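PDB 2RBK: haloacid dehalogenase-like hydrolase from Bacteroides thetaiotaomicron, which probably acts as a magnesium-dependent phosphatase of the haloacid dehalogenase superfamily, here with a vanadate-like group and magnesium bound in its active site. Local coordinates for residues T2-F7 and K38-T43; E204-F209 and R220-G225; N214-L219 and K236-Y241. One frame throughout, in Å; residues are numbered along the deposited sequence. Where two conformers were deposited one is given.

In the fold
All three contacts belong to the Rossmann-like core domain of the haloacid dehalogenase fold. Interaction 1 is the most buried: strands 4-7 and 38-42 pair in the middle of the sheet through regular backbone bonds and phenylalanine packing. Interaction 2 continues the same sheet, since strand 206-210 lies next to 4-7, but its pairing with 224-227 is short, partly exposed and supplemented by a threonine hydroxyl. Interaction 3 shares helix 216-221 with interaction 2 and packs it on the end of helix 233-238 mainly by aliphatic contacts, with no hydrogen bond between its segments. Interactions 1 and 3 each send one residue, T43 and N214, to the vanadium group.

Interaction 1: residues T2-F7 and K38-T43; sequences TKALFF and KIFIAT. With VN4 (oxido(dioxo)vanadium), chain C.
F6 and F40 lie side by side on one face of a parallel strand pair, pointing the same way. CD1 of F40 sits over a face of the F6 ring, 3.6 Å from F6 CE2; the planes are only 22° apart but slid so far that the rings barely overlap. At the edge of the F40 ring, in its plane, A4 CB approaches F40 CE1 at 3.9 Å. The opposite face carries L5, F7, I39 and I41, where the methyl CG2 of I39 reaches F7 CE1 at 4.0 Å.

Five backbone hydrogen bonds hold strands 4-7 and 38-42 in register, A4 beside K38 and F7 beside I41. L5 N donates to K38 O at 2.8 Å in a nearly straight bond, and F40 N returns to L5 O. At the far end A42 N reaches F7 O, also at 2.8 Å, from well above the carbonyl plane. F6 is packed further by I192, I195 and I196 of helix 188-199 and by I66 of strand 64-67, while the F7 ring stacks on F209 of the next strand.

Just past its strand, T43 turns OG1 anti to its backbone N (chi1 -177°), and this hydroxyl donates to O1 of the vanadium group at 2.8 Å. The same OG1 is hydrogen-bonded to R45 N, which would steady it. A water oxygen lies 2.1 Å from V, apical to the O1, O2 and O3 plane, and I9 N, D10 N, G44 N and K188 NZ also bond the group. The pairing sets two strand ends side by side, that of 4-7 leading to the metal ligands D8 and D10 and that of 38-42 to T43, consistent with an apolar sheet centre that presents polar groups to the site where HAD enzymes transfer phosphoryl groups.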
loop_
_atom_site.group_PDB
_atom_site.type_symbol
_atom_site.label_atom_id
_atom_site.label_comp_id
_atom_site.label_asym_id
_atom_site.label_seq_id
_atom_site.Cartn_x
_atom_site.Cartn_y
_atom_site.Cartn_z
ATOM N N THR A 2 -5.727 18.387 -12.332
ATOM C CA THR A 2 -4.932 17.275 -11.812
ATOM C C THR A 2 -3.633 17.070 -12.566
ATOM O O THR A 2 -3.619 17.032 -13.793
ATOM C CB THR A 2 -5.763 15.988 -11.852
ATOM O OG1 THR A 2 -7.002 16.149 -11.137
ATOM C CG2 THR A 2 -5.057 14.821 -11.180
ATOM N N LYS A 3 -2.558 16.909 -11.838
ATOM C CA LYS A 3 -1.216 16.666 -12.350
ATOM C C LYS A 3 -0.661 15.323 -11.897
ATOM O O LYS A 3 0.233 14.810 -12.571
ATOM C CB LYS A 3 -0.262 17.768 -11.953
ATOM C CG LYS A 3 -0.585 19.108 -12.608
ATOM C CD LYS A 3 0.483 20.189 -12.387
ATOM C CE LYS A 3 0.531 21.262 -13.472
ATOM N NZ LYS A 3 1.608 22.277 -13.223
ATOM N N ALA A 4 -1.109 14.772 -10.794
ATOM C CA ALA A 4 -0.522 13.572 -10.197
ATOM C C ALA A 4 -1.641 12.619 -9.779
ATOM O O ALA A 4 -2.572 13.045 -9.086
ATOM C CB ALA A 4 0.336 13.914 -9.012
ATOM N N LEU A 5 -1.533 11.385 -10.205
ATOM C CA LEU A 5 -2.461 10.293 -9.857
ATOM C C LEU A 5 -1.746 9.331 -8.931
ATOM O O LEU A 5 -0.603 8.935 -9.208
ATOM C CB LEU A 5 -2.864 9.540 -11.102
ATOM C CG LEU A 5 -3.422 10.372 -12.285
ATOM C CD1 LEU A 5 -3.782 9.460 -13.423
ATOM C CD2 LEU A 5 -4.601 11.231 -11.845
ATOM N N PHE A 6 -2.405 8.910 -7.857
ATOM C CA PHE A 6 -1.869 7.987 -6.898
ATOM C C PHE A 6 -2.777 6.768 -6.796
ATOM O O PHE A 6 -3.920 6.907 -6.378
ATOM C CB PHE A 6 -1.756 8.633 -5.506
ATOM C CG PHE A 6 -0.779 9.781 -5.529
ATOM C CD1 PHE A 6 -1.147 11.092 -5.793
ATOM C CD2 PHE A 6 0.578 9.522 -5.291
ATOM C CE1 PHE A 6 -0.216 12.097 -5.838
ATOM C CE2 PHE A 6 1.520 10.535 -5.343
ATOM C CZ PHE A 6 1.106 11.826 -5.596
ATOM N N PHE A 7 -2.253 5.615 -7.185
ATOM C CA PHE A 7 -3.042 4.378 -7.243
ATOM C C PHE A 7 -2.562 3.373 -6.200
ATOM O O PHE A 7 -1.418 2.921 -6.239
ATOM C CB PHE A 7 -2.911 3.712 -8.585
ATOM C CG PHE A 7 -3.491 4.490 -9.727
ATOM C CD1 PHE A 7 -2.713 5.283 -10.533
ATOM C CD2 PHE A 7 -4.867 4.445 -9.994
ATOM C CE1 PHE A 7 -3.255 5.992 -11.593
ATOM C CE2 PHE A 7 -5.397 5.170 -11.043
ATOM C CZ PHE A 7 -4.598 5.940 -11.849
ATOM N N LYS A 38 1.366 12.551 -14.180
ATOM C CA LYS A 38 2.320 11.718 -13.485
ATOM C C LYS A 38 1.514 10.624 -12.760
ATOM O O LYS A 38 0.507 10.898 -12.127
ATOM C CB LYS A 38 3.177 12.505 -12.520
ATOM C CG LYS A 38 3.955 13.616 -13.153
ATOM C CD LYS A 38 4.739 13.321 -14.363
ATOM C CE LYS A 38 5.611 14.505 -14.734
ATOM N NZ LYS A 38 6.256 14.300 -16.000
ATOM N N ILE A 39 2.003 9.381 -12.875
ATOM C CA ILE A 39 1.301 8.216 -12.386
ATOM C C ILE A 39 2.139 7.516 -11.327
ATOM O O ILE A 39 3.291 7.109 -11.596
ATOM C CB ILE A 39 1.012 7.249 -13.547
ATOM C CG1 ILE A 39 0.077 7.900 -14.576
ATOM C CG2 ILE A 39 0.502 5.916 -13.017
ATOM C CD1 ILE A 39 -0.125 7.118 -15.830
ATOM N N PHE A 40 1.625 7.446 -10.119
ATOM C CA PHE A 40 2.361 6.925 -8.981
ATOM C C PHE A 40 1.611 5.775 -8.379
ATOM O O PHE A 40 0.375 5.725 -8.290
ATOM C CB PHE A 40 2.514 8.012 -7.922
ATOM C CG PHE A 40 3.251 9.216 -8.462
ATOM C CD1 PHE A 40 2.597 10.399 -8.736
ATOM C CD2 PHE A 40 4.607 9.096 -8.736
ATOM C CE1 PHE A 40 3.340 11.473 -9.262
ATOM C CE2 PHE A 40 5.333 10.161 -9.265
ATOM C CZ PHE A 40 4.678 11.344 -9.556
ATOM N N ILE A 41 2.378 4.804 -7.895
ATOM C CA ILE A 41 1.887 3.701 -7.077
ATOM C C ILE A 41 1.915 4.089 -5.630
ATOM O O ILE A 41 2.886 4.734 -5.203
ATOM C CB ILE A 41 2.757 2.457 -7.350
ATOM C CG1 ILE A 41 2.648 2.032 -8.827
ATOM C CG2 ILE A 41 2.441 1.316 -6.397
ATOM C CD1 ILE A 41 1.252 1.683 -9.263
ATOM N N ALA A 42 0.879 3.748 -4.867
ATOM C CA ALA A 42 0.826 4.034 -3.430
ATOM C C ALA A 42 0.303 2.772 -2.774
ATOM O O ALA A 42 -0.908 2.538 -2.731
ATOM C CB ALA A 42 0.005 5.261 -3.133
ATOM N N THR A 43 1.230 1.958 -2.215
ATOM C CA THR A 43 0.917 0.621 -1.747
ATOM C C THR A 43 1.504 0.349 -0.377
ATOM O O THR A 43 2.540 0.863 0.018
ATOM C CB THR A 43 1.397 -0.408 -2.797
ATOM O OG1 THR A 43 1.045 -1.734 -2.409
ATOM C CG2 THR A 43 2.912 -0.392 -2.976
HETATM V V VN4 C . -2.589 -1.786 -1.546
HETATM O O1 VN4 C . -1.651 -2.011 -2.902
HETATM O O2 VN4 C . -4.161 -2.564 -1.402
HETATM O O3 VN4 C . -1.934 -1.322 0.107
HETATM O O HOH W 1 -1.520 -3.534 -0.986
#

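Interaction 2: residues E204-F209 and R220-G225; sequences EETMSF and RHAAIG
T206 turns its hydroxyl between its own backbone N and carbonyl carbon (chi1 62°), and from there OG1 accepts a hydrogen bond from A223 N at 3.0 Å. S208 adopts the same rotamer (chi1 63°), and its OG lies 3.4 Å from the methyl CB of A222. These contacts close a beta-alpha-beta unit of the Rossmann-like core, in which strand 206-210 leads through helix 216-221 to the parallel strand 224-227.

A222 is the first residue beyond the helix to leave helical geometry. Its CB faces the strand and fits between the hydroxyls of T206 and S208, while A223 sets its own CB 3.4 Å from the carbonyl oxygen of E204. A222 belongs to a second magnesium site seen in a structure of this protein; that ion is not bound here. Both hydroxyls have further partners: T206 OG1 is bonded to L203 O and S208 OG to M218 O. Each therefore ties strand 206-210 to a neighbouring part of the chain, the serine to the helix of the crossover itself.

True sheet pairing begins at I224, whose N donates to T206 O at 3.2 Å, and S208 N answers with a shorter bond to I224 O at 2.9 Å. M207 lies between these bonds, and its CA is in CH...O contact with the same I224 oxygen. On the face shared by M207 and I224 the two side chains cross at an angle, both also touching F258 of helix 250-258, the methionine bending at its last torsion (chi3 -74°) to set methyl CE 3.7 Å from I224 CD1.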
loop_
_atom_site.group_PDB
_atom_site.type_symbol
_atom_site.label_atom_id
_atom_site.label_comp_id
_atom_site.label_asym_id
_atom_site.label_seq_id
_atom_site.Cartn_x
_atom_site.Cartn_y
_atom_site.Cartn_z
ATOM N N GLU A 204 -3.251 20.513 -4.271
ATOM C CA GLU A 204 -4.523 20.792 -4.924
ATOM C C GLU A 204 -4.579 20.223 -6.328
ATOM O O GLU A 204 -5.655 20.269 -6.972
ATOM C CB GLU A 204 -4.740 22.326 -4.885
ATOM C CG GLU A 204 -4.871 23.011 -3.547
ATOM C CD GLU A 204 -3.772 22.827 -2.505
ATOM O OE1 GLU A 204 -2.618 23.057 -3.000
ATOM O OE2 GLU A 204 -4.167 22.326 -1.348
ATOM N N GLU A 205 -3.500 19.640 -6.843
ATOM C CA GLU A 205 -3.377 19.044 -8.170
ATOM C C GLU A 205 -3.272 17.531 -8.114
ATOM O O GLU A 205 -2.795 16.893 -9.059
ATOM C CB GLU A 205 -2.164 19.657 -8.872
ATOM C CG GLU A 205 -2.209 21.154 -9.071
ATOM C CD GLU A 205 -0.880 21.793 -9.498
ATOM O OE1 GLU A 205 -0.953 22.776 -10.281
ATOM O OE2 GLU A 205 0.278 21.391 -9.091
ATOM N N THR A 206 -3.685 16.902 -6.999
ATOM C CA THR A 206 -3.546 15.466 -6.802
ATOM C C THR A 206 -4.887 14.741 -6.850
ATOM O O THR A 206 -5.927 15.293 -6.461
ATOM C CB THR A 206 -2.869 15.160 -5.461
ATOM O OG1 THR A 206 -3.641 15.641 -4.362
ATOM C CG2 THR A 206 -1.470 15.767 -5.419
ATOM N N MET A 207 -4.842 13.477 -7.237
ATOM C CA MET A 207 -5.988 12.587 -7.215
ATOM C C MET A 207 -5.505 11.225 -6.738
ATOM O O MET A 207 -4.486 10.722 -7.237
ATOM C CB MET A 207 -6.597 12.471 -8.609
ATOM C CG MET A 207 -7.869 11.614 -8.687
ATOM S SD MET A 207 -8.603 11.585 -10.329
ATOM C CE MET A 207 -9.304 13.236 -10.384
ATOM N N SER A 208 -6.240 10.609 -5.829
ATOM C CA SER A 208 -5.882 9.287 -5.307
ATOM C C SER A 208 -7.038 8.311 -5.546
ATOM O O SER A 208 -8.207 8.709 -5.677
ATOM C CB SER A 208 -5.534 9.372 -3.829
ATOM O OG SER A 208 -6.655 9.804 -3.094
ATOM N N PHE A 209 -6.692 7.019 -5.593
ATOM C CA PHE A 209 -7.581 5.925 -5.884
ATOM C C PHE A 209 -7.318 4.799 -4.907
ATOM O O PHE A 209 -6.166 4.364 -4.801
ATOM C CB PHE A 209 -7.383 5.400 -7.304
ATOM C CG PHE A 209 -7.552 6.413 -8.415
ATOM C CD1 PHE A 209 -6.557 7.335 -8.697
ATOM C CD2 PHE A 209 -8.686 6.426 -9.204
ATOM C CE1 PHE A 209 -6.682 8.226 -9.728
ATOM C CE2 PHE A 209 -8.825 7.343 -10.237
ATOM C CZ PHE A 209 -7.820 8.244 -10.517
ATOM N N ARG A 220 -8.615 11.225 1.755
ATOM C CA ARG A 220 -8.958 12.497 2.370
ATOM C C ARG A 220 -7.957 13.576 1.982
ATOM O O ARG A 220 -8.318 14.740 1.826
ATOM C CB ARG A 220 -9.079 12.322 3.889
ATOM C CG ARG A 220 -10.293 11.526 4.313
ATOM C CD ARG A 220 -10.617 11.631 5.799
ATOM N NE ARG A 220 -11.773 10.810 6.152
ATOM C CZ ARG A 220 -13.060 11.020 5.955
ATOM N NH1 ARG A 220 -13.409 12.165 5.342
ATOM N NH2 ARG A 220 -13.990 10.152 6.340
ATOM N N HIS A 221 -6.664 13.234 1.868
ATOM C CA HIS A 221 -5.605 14.210 1.697
ATOM C C HIS A 221 -5.462 14.707 0.292
ATOM O O HIS A 221 -5.192 15.919 0.066
ATOM C CB HIS A 221 -4.300 13.598 2.187
ATOM C CG HIS A 221 -3.122 14.544 2.229
ATOM N ND1 HIS A 221 -3.143 15.676 3.014
ATOM C CD2 HIS A 221 -1.892 14.425 1.624
ATOM C CE1 HIS A 221 -1.936 16.243 2.849
ATOM N NE2 HIS A 221 -1.190 15.522 2.057
ATOM N N ALA A 222 -5.570 13.835 -0.699
ATOM C CA ALA A 222 -5.521 14.261 -2.083
ATOM C C ALA A 222 -6.649 15.244 -2.374
ATOM O O ALA A 222 -7.682 15.257 -1.703
ATOM C CB ALA A 222 -5.613 13.066 -3.013
ATOM N N ALA A 223 -6.470 16.100 -3.398
ATOM C CA ALA A 223 -7.527 17.027 -3.741
ATOM C C ALA A 223 -8.822 16.301 -4.075
ATOM O O ALA A 223 -9.932 16.755 -3.704
ATOM C CB ALA A 223 -7.094 17.987 -4.844
ATOM N N ILE A 224 -8.711 15.211 -4.809
ATOM C CA ILE A 224 -9.836 14.377 -5.217
ATOM C C ILE A 224 -9.487 12.956 -4.833
ATOM O O ILE A 224 -8.463 12.441 -5.327
ATOM C CB ILE A 224 -10.164 14.507 -6.686
ATOM C CG1 ILE A 224 -10.519 15.956 -7.071
ATOM C CG2 ILE A 224 -11.283 13.522 -7.057
ATOM C CD1 ILE A 224 -10.559 16.216 -8.555
ATOM N N GLY A 225 -10.303 12.321 -4.029
ATOM C CA GLY A 225 -10.143 10.910 -3.669
ATOM C C GLY A 225 -11.240 10.057 -4.309
ATOM O O GLY A 225 -12.428 10.443 -4.215
#

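Interaction 3: residues N214-L219 and K236-Y241; sequences NDISML and KAAADY. With VN4 (oxido(dioxo)vanadium), chain C.
L219 points its CB at the end of helix 233-238, where this atom lies 4.2 Å from A238 CB and 3.8 Å from A238 O. From CB the chain runs to CG, placed anti to its own carbonyl carbon (chi1 -71°), and then forks. CD2 comes nearest to the opposing segment, 4.3 Å from A239 CB, and CD1 lies 4.5 Å from the same atom. The side chain also packs on V235, one turn earlier in helix 233-238.

One turn before L219, I216 adds its gamma branch: CG2 touches A238 CB at 3.8 Å, with CG1 slightly farther off. A238 is thus the small residue that both larger side chains meet, and no hydrogen bond joins the two segments. D240 follows the helix end, and its OD2 bonds to G225 N on the neighbouring strand. L219 O and D240 OD2 lie 4.3 Å apart; with A222, their residues form a second magnesium site seen in a structure of this protein, though the ion is not bound here.

At the other end of 214-219, N214 reaches the active site. Its ND2 donates to O3 of the vanadium group at 2.9 Å, along a fairly straight N-H line of 164°, and is bonded to N69 OD1 as well. D215, whose OD1 forms a salt bridge with K188 NZ, is a magnesium ligand in a structure of this protein, though not here. Both line the vanadium and magnesium site of the haloacid dehalogenase core.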
loop_
_atom_site.group_PDB
_atom_site.type_symbol
_atom_site.label_atom_id
_atom_site.label_comp_id
_atom_site.label_asym_id
_atom_site.label_seq_id
_atom_site.Cartn_x
_atom_site.Cartn_y
_atom_site.Cartn_z
ATOM N N ASN A 214 -6.324 1.354 4.560
ATOM C CA ASN A 214 -5.037 2.019 4.522
ATOM C C ASN A 214 -4.932 3.082 3.413
ATOM O O ASN A 214 -3.892 3.701 3.277
ATOM C CB ASN A 214 -3.866 1.040 4.405
ATOM C CG ASN A 214 -3.738 0.327 3.058
ATOM O OD1 ASN A 214 -4.788 0.128 2.424
ATOM N ND2 ASN A 214 -2.549 -0.123 2.662
ATOM N N ASP A 215 -6.047 3.282 2.661
ATOM C CA ASP A 215 -6.144 4.326 1.695
ATOM C C ASP A 215 -6.890 5.542 2.224
ATOM O O ASP A 215 -6.914 6.571 1.545
ATOM C CB ASP A 215 -6.876 3.824 0.435
ATOM C CG ASP A 215 -6.163 2.663 -0.210
ATOM O OD1 ASP A 215 -4.893 2.796 -0.324
ATOM O OD2 ASP A 215 -6.825 1.700 -0.626
ATOM N N ILE A 216 -7.547 5.428 3.367
ATOM C CA ILE A 216 -8.406 6.522 3.822
ATOM C C ILE A 216 -7.632 7.821 3.960
ATOM O O ILE A 216 -8.126 8.871 3.548
ATOM C CB ILE A 216 -9.138 6.091 5.125
ATOM C CG1 ILE A 216 -10.240 5.108 4.767
ATOM C CG2 ILE A 216 -9.652 7.279 5.908
ATOM C CD1 ILE A 216 -10.915 4.436 5.982
ATOM N N SER A 217 -6.419 7.773 4.544
ATOM C CA SER A 217 -5.718 9.053 4.725
ATOM C C SER A 217 -5.396 9.668 3.373
ATOM O O SER A 217 -5.505 10.911 3.239
ATOM C CB SER A 217 -4.517 8.944 5.608
ATOM O OG SER A 217 -3.517 8.128 5.063
ATOM N N MET A 218 -5.007 8.908 2.366
ATOM C CA MET A 218 -4.734 9.528 1.057
ATOM C C MET A 218 -5.995 9.911 0.296
ATOM O O MET A 218 -5.914 10.842 -0.528
ATOM C CB MET A 218 -3.793 8.697 0.174
ATOM C CG MET A 218 -4.345 7.443 -0.450
ATOM S SD MET A 218 -3.222 6.883 -1.742
ATOM C CE MET A 218 -4.138 5.476 -2.381
ATOM N N LEU A 219 -7.114 9.242 0.517
ATOM C CA LEU A 219 -8.400 9.623 -0.082
ATOM C C LEU A 219 -8.827 11.001 0.460
ATOM O O LEU A 219 -9.368 11.806 -0.286
ATOM C CB LEU A 219 -9.453 8.573 0.172
ATOM C CG LEU A 219 -9.249 7.279 -0.612
ATOM C CD1 LEU A 219 -10.146 6.145 -0.141
ATOM C CD2 LEU A 219 -9.458 7.474 -2.092
ATOM N N LYS A 236 -15.482 4.464 1.256
ATOM C CA LYS A 236 -16.291 5.290 0.356
ATOM C C LYS A 236 -16.550 6.656 0.970
ATOM O O LYS A 236 -16.525 7.668 0.276
ATOM C CB LYS A 236 -17.594 4.595 0.047
ATOM C CG LYS A 236 -17.407 3.349 -0.810
ATOM C CD LYS A 236 -18.717 2.692 -1.194
ATOM C CE LYS A 236 -18.589 1.559 -2.101
ATOM N NZ LYS A 236 -19.913 0.948 -2.481
ATOM N N ALA A 237 -16.794 6.727 2.276
ATOM C CA ALA A 237 -17.084 7.957 2.924
ATOM C C ALA A 237 -15.892 8.893 2.963
ATOM O O ALA A 237 -16.096 10.112 2.995
ATOM C CB ALA A 237 -17.614 7.728 4.339
ATOM N N ALA A 238 -14.678 8.370 2.968
ATOM C CA ALA A 238 -13.456 9.163 2.928
ATOM C C ALA A 238 -13.171 9.750 1.540
ATOM O O ALA A 238 -12.369 10.694 1.403
ATOM C CB ALA A 238 -12.261 8.323 3.344
ATOM N N ALA A 239 -13.736 9.160 0.527
ATOM C CA ALA A 239 -13.557 9.621 -0.848
ATOM C C ALA A 239 -14.538 10.737 -1.187
ATOM O O ALA A 239 -15.567 10.951 -0.601
ATOM C CB ALA A 239 -13.687 8.438 -1.780
ATOM N N ASP A 240 -14.163 11.484 -2.250
ATOM C CA ASP A 240 -15.054 12.465 -2.864
ATOM C C ASP A 240 -15.961 11.847 -3.899
ATOM O O ASP A 240 -17.027 12.416 -4.173
ATOM C CB ASP A 240 -14.212 13.573 -3.491
ATOM C CG ASP A 240 -13.289 14.210 -2.518
ATOM O OD1 ASP A 240 -13.809 14.762 -1.506
ATOM O OD2 ASP A 240 -12.065 14.099 -2.654
ATOM N N TYR A 241 -15.586 10.735 -4.482
ATOM C CA TYR A 241 -16.251 10.116 -5.586
ATOM C C TYR A 241 -16.152 8.595 -5.445
ATOM O O TYR A 241 -15.021 8.145 -5.197
ATOM C CB TYR A 241 -15.661 10.592 -6.911
ATOM C CG TYR A 241 -16.290 10.083 -8.164
ATOM C CD1 TYR A 241 -17.430 10.685 -8.667
ATOM C CD2 TYR A 241 -15.776 9.022 -8.846
ATOM C CE1 TYR A 241 -17.973 10.192 -9.813
ATOM C CE2 TYR A 241 -16.304 8.520 -10.036
ATOM C CZ TYR A 241 -17.430 9.122 -10.498
ATOM O OH TYR A 241 -18.004 8.676 -11.672
HETATM V V VN4 C . -2.589 -1.786 -1.546
HETATM O O1 VN4 C . -1.651 -2.011 -2.902
HETATM O O2 VN4 C . -4.161 -2.564 -1.402
HETATM O O3 VN4 C . -1.934 -1.322 0.107
HETATM O O HOH W 1 -1.520 -3.534 -0.986
#